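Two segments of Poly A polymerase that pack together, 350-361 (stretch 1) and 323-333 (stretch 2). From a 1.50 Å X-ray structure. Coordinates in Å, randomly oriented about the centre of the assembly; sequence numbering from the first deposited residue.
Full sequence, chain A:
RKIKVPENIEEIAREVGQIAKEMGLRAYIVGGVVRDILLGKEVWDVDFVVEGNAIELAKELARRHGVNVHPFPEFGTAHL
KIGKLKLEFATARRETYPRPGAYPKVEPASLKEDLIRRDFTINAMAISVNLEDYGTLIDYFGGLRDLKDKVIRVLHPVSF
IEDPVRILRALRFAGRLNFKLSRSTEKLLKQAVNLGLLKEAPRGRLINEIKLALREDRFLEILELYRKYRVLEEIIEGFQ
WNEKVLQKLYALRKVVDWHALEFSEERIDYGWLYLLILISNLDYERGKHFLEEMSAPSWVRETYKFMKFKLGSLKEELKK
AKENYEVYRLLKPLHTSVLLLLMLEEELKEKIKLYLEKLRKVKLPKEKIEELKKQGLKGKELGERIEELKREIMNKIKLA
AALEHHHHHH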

# COMPACT_ATOMS: atom_id res chain seq x y z
N GLU A 350 24.24 -16.61 5.64
CA GLU A 350 24.08 -17.82 6.44
C GLU A 350 24.28 -17.56 7.94
O GLU A 350 23.67 -18.23 8.77
CB GLU A 350 25.04 -18.90 5.96
CG GLU A 350 24.66 -19.46 4.59
CD GLU A 350 23.21 -19.92 4.55
OE1 GLU A 350 22.79 -20.66 5.47
OE2 GLU A 350 22.47 -19.52 3.62
N LYS A 351 25.12 -16.59 8.27
CA LYS A 351 25.30 -16.19 9.66
C LYS A 351 24.02 -15.59 10.22
O LYS A 351 23.68 -15.82 11.38
CB LYS A 351 26.46 -15.20 9.80
CG LYS A 351 27.83 -15.86 9.77
CD LYS A 351 28.95 -14.83 9.67
CE LYS A 351 30.31 -15.51 9.65
NZ LYS A 351 31.43 -14.55 9.45
N ILE A 352 23.31 -14.82 9.40
CA ILE A 352 22.05 -14.22 9.84
C ILE A 352 21.00 -15.31 10.04
O ILE A 352 20.27 -15.32 11.02
CB ILE A 352 21.52 -13.18 8.84
CG1 ILE A 352 22.62 -12.20 8.43
CG2 ILE A 352 20.32 -12.45 9.43
CD1 ILE A 352 23.28 -11.50 9.59
N LYS A 353 20.95 -16.23 9.08
CA LYS A 353 19.99 -17.32 9.11
C LYS A 353 20.23 -18.17 10.36
O LYS A 353 19.28 -18.60 11.01
CB LYS A 353 20.11 -18.16 7.85
CG LYS A 353 19.15 -19.33 7.76
CD LYS A 353 19.28 -20.04 6.42
CE LYS A 353 18.35 -21.24 6.32
NZ LYS A 353 18.71 -22.32 7.28
N LEU A 354 21.50 -18.38 10.68
CA LEU A 354 21.86 -19.15 11.87
C LEU A 354 21.42 -18.43 13.14
O LEU A 354 20.89 -19.05 14.06
CB LEU A 354 23.37 -19.39 11.91
CG LEU A 354 23.86 -20.21 13.11
CD1 LEU A 354 23.30 -21.63 13.06
CD2 LEU A 354 25.39 -20.24 13.17
N TYR A 355 21.63 -17.12 13.18
CA TYR A 355 21.17 -16.34 14.33
C TYR A 355 19.67 -16.46 14.50
O TYR A 355 19.18 -16.69 15.61
CB TYR A 355 21.55 -14.87 14.18
CG TYR A 355 20.94 -14.02 15.27
CD1 TYR A 355 21.49 -14.00 16.54
CD2 TYR A 355 19.80 -13.26 15.03
CE1 TYR A 355 20.93 -13.24 17.54
CE2 TYR A 355 19.24 -12.49 16.03
CZ TYR A 355 19.81 -12.49 17.28
OH TYR A 355 19.26 -11.73 18.29
N LEU A 356 18.93 -16.31 13.40
CA LEU A 356 17.48 -16.30 13.44
C LEU A 356 16.89 -17.67 13.76
O LEU A 356 15.91 -17.77 14.50
CB LEU A 356 16.91 -15.80 12.11
CG LEU A 356 16.98 -14.29 11.88
CD1 LEU A 356 16.51 -13.95 10.48
CD2 LEU A 356 16.14 -13.56 12.92
N GLU A 357 17.50 -18.71 13.21
CA GLU A 357 16.96 -20.06 13.35
C GLU A 357 17.46 -20.78 14.60
O GLU A 357 16.74 -21.61 15.15
CB GLU A 357 17.28 -20.88 12.10
CG GLU A 357 16.57 -20.40 10.84
CD GLU A 357 16.92 -21.24 9.63
OE1 GLU A 357 18.02 -21.82 9.60
OE2 GLU A 357 16.08 -21.32 8.70
N LYS A 358 18.67 -20.48 15.04
CA LYS A 358 19.29 -21.24 16.13
C LYS A 358 19.79 -20.41 17.31
O LYS A 358 19.41 -20.65 18.46
CB LYS A 358 20.46 -22.07 15.59
CG LYS A 358 20.08 -23.09 14.52
CD LYS A 358 19.19 -24.19 15.07
CE LYS A 358 18.88 -25.23 14.01
NZ LYS A 358 17.99 -26.30 14.53
N LEU A 359 20.65 -19.43 17.04
CA LEU A 359 21.41 -18.76 18.09
C LEU A 359 20.54 -17.96 19.07
O LEU A 359 20.78 -18.00 20.28
CB LEU A 359 22.46 -17.83 17.47
CG LEU A 359 23.45 -18.49 16.51
CD1 LEU A 359 24.54 -17.50 16.12
CD2 LEU A 359 24.05 -19.74 17.13
N ARG A 360 19.55 -17.25 18.55
CA ARG A 360 18.70 -16.41 19.40
C ARG A 360 17.76 -17.24 20.27
O ARG A 360 17.17 -16.71 21.22
CB ARG A 360 17.89 -15.44 18.55
CG ARG A 360 16.83 -16.10 17.69
CD ARG A 360 15.96 -15.06 17.00
NE ARG A 360 14.97 -15.67 16.11
CZ ARG A 360 13.83 -15.09 15.76
NH1 ARG A 360 13.53 -13.89 16.23
NH2 ARG A 360 12.99 -15.72 14.95
N LYS A 361 17.62 -18.52 19.95
CA LYS A 361 16.69 -19.38 20.66
C LYS A 361 17.34 -20.07 21.86
O LYS A 361 16.66 -20.72 22.65
CB LYS A 361 16.10 -20.44 19.72
CG LYS A 361 15.27 -19.87 18.58
CD LYS A 361 14.66 -20.98 17.74
CE LYS A 361 13.96 -20.43 16.50
NZ LYS A 361 12.83 -19.53 16.85
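Stretch 2 (323-333) ENYEVYRLLKP

Stretch 2 is a short helix laid almost at right angles across the helix of stretch 1. Its helical part begins at Asn324, the axes of the two helices approach to 10.1 Å, and their N-to-C directions differ by 86°, a signed crossing angle of -86°. Helices crossed so steeply share only a compact patch, here 499 Å² summed over both sides, and the closest CA pair is Tyr355 CA and Tyr328 CA, 6.2 Å apart. No hydrogen bond spans the contact; it is held by the fit of largely apolar side chains.

Glu323, with phi/psi of -106/152°, is not yet helical and occupies the N-cap position, out of reach of stretch 1. Its carbonyl accepts weak bonds from the amides of Glu326 and Val327, and the first full-strength i to i+4 bond follows from Tyr328 N to Asn324 O, 2.9 Å. Asn324 points toward stretch 1. Leu359 CD1 rests 3.6 Å from Asn324 O, and Leu354 CD2 lies 3.7 Å from Asn324 OD1. A polar side chain is tolerable here because the residue stays partly exposed and its ND2 is hydrogen-bonded elsewhere in the structure.

Tyr325 points away and Glu326 is out of reach, so neither touches stretch 1. One turn after Asn324, Val327 again faces the partner. A compact apolar side chain, it packs with its CG1 4.0 Å from Lys351 O and 4.2 Å from Lys351 CB, while Leu359 CD1 stands 4.4 Å from the same methyl. Lys351 thus contributes its backbone and the base of its side chain to an otherwise apolar neighbourhood.

Tyr328 leaves its helix sideways, and its CD1 lies 3.6 Å from Tyr355 CE1, at the edge of the Tyr355 ring. Its own ring also borders the end of stretch 1, with CD1 4.1 Å from Leu359 O and CE1 4.4 Å from Arg360 CA. The wider pi-type turn at 355-359 lies in this region, with Arg360 N bonded to Tyr355 O. A tyrosine serves well in such a buried place because its flat ring packs while its hydroxyl is satisfied, here by Lys332 NZ at 2.9 Å from Tyr328 OH, among others.

Arg329 points away and remains exposed, as befits its charge, and Leu330 is out of reach. Leu331 then returns to the contact and loses 73 Å² to it, more than any other residue of stretch 2. Its CB sits over one face of the Tyr355 ring, 3.9 Å from the centroid and 6° off the normal, a CH-pi contact. Its CD1 reaches Tyr355 CB at 3.6 Å and Ile352 CD1 at 3.7 Å; a flexible, branched aliphatic chain can satisfy all three at once. At Lys332 the chain backbone meets the tip of Tyr355, with OH 3.3 Å from Lys332 CA, whereas the end of the lysine leads away. Pro333 points away.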

# COMPACT_ATOMS: atom_id res chain seq x y z
N GLU A 323 33.55 -17.12 15.98
CA GLU A 323 32.69 -17.99 16.78
C GLU A 323 31.25 -17.48 16.79
O GLU A 323 31.01 -16.28 16.67
CB GLU A 323 33.23 -18.11 18.21
CG GLU A 323 33.15 -16.83 19.02
CD GLU A 323 33.64 -17.02 20.44
OE1 GLU A 323 34.58 -17.82 20.65
OE2 GLU A 323 33.09 -16.37 21.35
N ASN A 324 30.31 -18.41 16.95
CA ASN A 324 28.89 -18.08 16.87
C ASN A 324 28.44 -17.05 17.89
O ASN A 324 27.54 -16.25 17.62
CB ASN A 324 28.04 -19.35 17.03
CG ASN A 324 28.21 -20.31 15.87
OD1 ASN A 324 28.65 -19.93 14.79
ND2 ASN A 324 27.85 -21.57 16.09
N TYR A 325 29.06 -17.06 19.07
CA TYR A 325 28.67 -16.14 20.13
C TYR A 325 28.96 -14.70 19.75
O TYR A 325 28.24 -13.79 20.14
CB TYR A 325 29.38 -16.49 21.44
CG TYR A 325 29.12 -15.48 22.54
CD1 TYR A 325 27.88 -15.41 23.17
CD2 TYR A 325 30.11 -14.58 22.94
CE1 TYR A 325 27.63 -14.48 24.17
CE2 TYR A 325 29.86 -13.65 23.93
CZ TYR A 325 28.63 -13.60 24.54
OH TYR A 325 28.38 -12.68 25.53
N GLU A 326 30.02 -14.48 18.97
CA GLU A 326 30.34 -13.13 18.53
C GLU A 326 29.29 -12.64 17.54
O GLU A 326 28.87 -11.49 17.58
CB GLU A 326 31.74 -13.08 17.91
CG GLU A 326 32.21 -11.67 17.58
CD GLU A 326 33.70 -11.60 17.28
OE1 GLU A 326 34.28 -12.63 16.87
OE2 GLU A 326 34.29 -10.51 17.45
N VAL A 327 28.88 -13.53 16.64
CA VAL A 327 27.80 -13.22 15.71
C VAL A 327 26.54 -12.86 16.49
O VAL A 327 25.87 -11.86 16.20
CB VAL A 327 27.52 -14.41 14.76
CG1 VAL A 327 26.32 -14.12 13.88
CG2 VAL A 327 28.74 -14.71 13.90
N TYR A 328 26.24 -13.66 17.51
CA TYR A 328 25.08 -13.43 18.36
C TYR A 328 25.14 -12.07 19.04
O TYR A 328 24.16 -11.33 19.07
CB TYR A 328 24.94 -14.55 19.39
CG TYR A 328 24.04 -14.23 20.57
CD1 TYR A 328 22.66 -14.39 20.48
CD2 TYR A 328 24.57 -13.80 21.78
CE1 TYR A 328 21.84 -14.11 21.55
CE2 TYR A 328 23.75 -13.52 22.86
CZ TYR A 328 22.39 -13.68 22.74
OH TYR A 328 21.57 -13.40 23.82
N ARG A 329 26.31 -11.74 19.60
CA ARG A 329 26.49 -10.47 20.30
C ARG A 329 26.32 -9.27 19.37
O ARG A 329 25.75 -8.25 19.75
CB ARG A 329 27.87 -10.43 20.97
CG ARG A 329 28.13 -9.17 21.79
CD ARG A 329 29.59 -9.10 22.22
NE ARG A 329 30.48 -9.33 21.10
CZ ARG A 329 30.85 -8.40 20.22
NH1 ARG A 329 30.39 -7.17 20.33
NH2 ARG A 329 31.67 -8.71 19.22
N LEU A 330 26.82 -9.40 18.15
CA LEU A 330 26.71 -8.33 17.16
C LEU A 330 25.28 -8.13 16.64
O LEU A 330 24.88 -7.01 16.34
CB LEU A 330 27.65 -8.60 15.98
CG LEU A 330 29.15 -8.44 16.28
CD1 LEU A 330 29.99 -9.04 15.17
CD2 LEU A 330 29.49 -6.97 16.48
N LEU A 331 24.53 -9.23 16.54
CA LEU A 331 23.19 -9.18 15.94
C LEU A 331 22.07 -8.94 16.95
O LEU A 331 21.01 -8.44 16.58
CB LEU A 331 22.91 -10.46 15.17
CG LEU A 331 23.84 -10.72 13.98
CD1 LEU A 331 23.48 -12.02 13.29
CD2 LEU A 331 23.80 -9.56 12.99
N LYS A 332 22.31 -9.29 18.21
CA LYS A 332 21.28 -9.24 19.24
C LYS A 332 20.51 -7.90 19.35
O LYS A 332 19.29 -7.91 19.54
CB LYS A 332 21.89 -9.59 20.61
CG LYS A 332 20.86 -9.71 21.72
CD LYS A 332 21.49 -10.23 23.01
CE LYS A 332 20.45 -10.40 24.10
NZ LYS A 332 21.02 -11.01 25.33
N PRO A 333 21.20 -6.75 19.24
CA PRO A 333 20.40 -5.53 19.44
C PRO A 333 19.67 -5.02 18.20
O PRO A 333 18.99 -4.00 18.28
CB PRO A 333 21.44 -4.50 19.88
CG PRO A 333 22.71 -4.95 19.24
CD PRO A 333 22.65 -6.46 19.20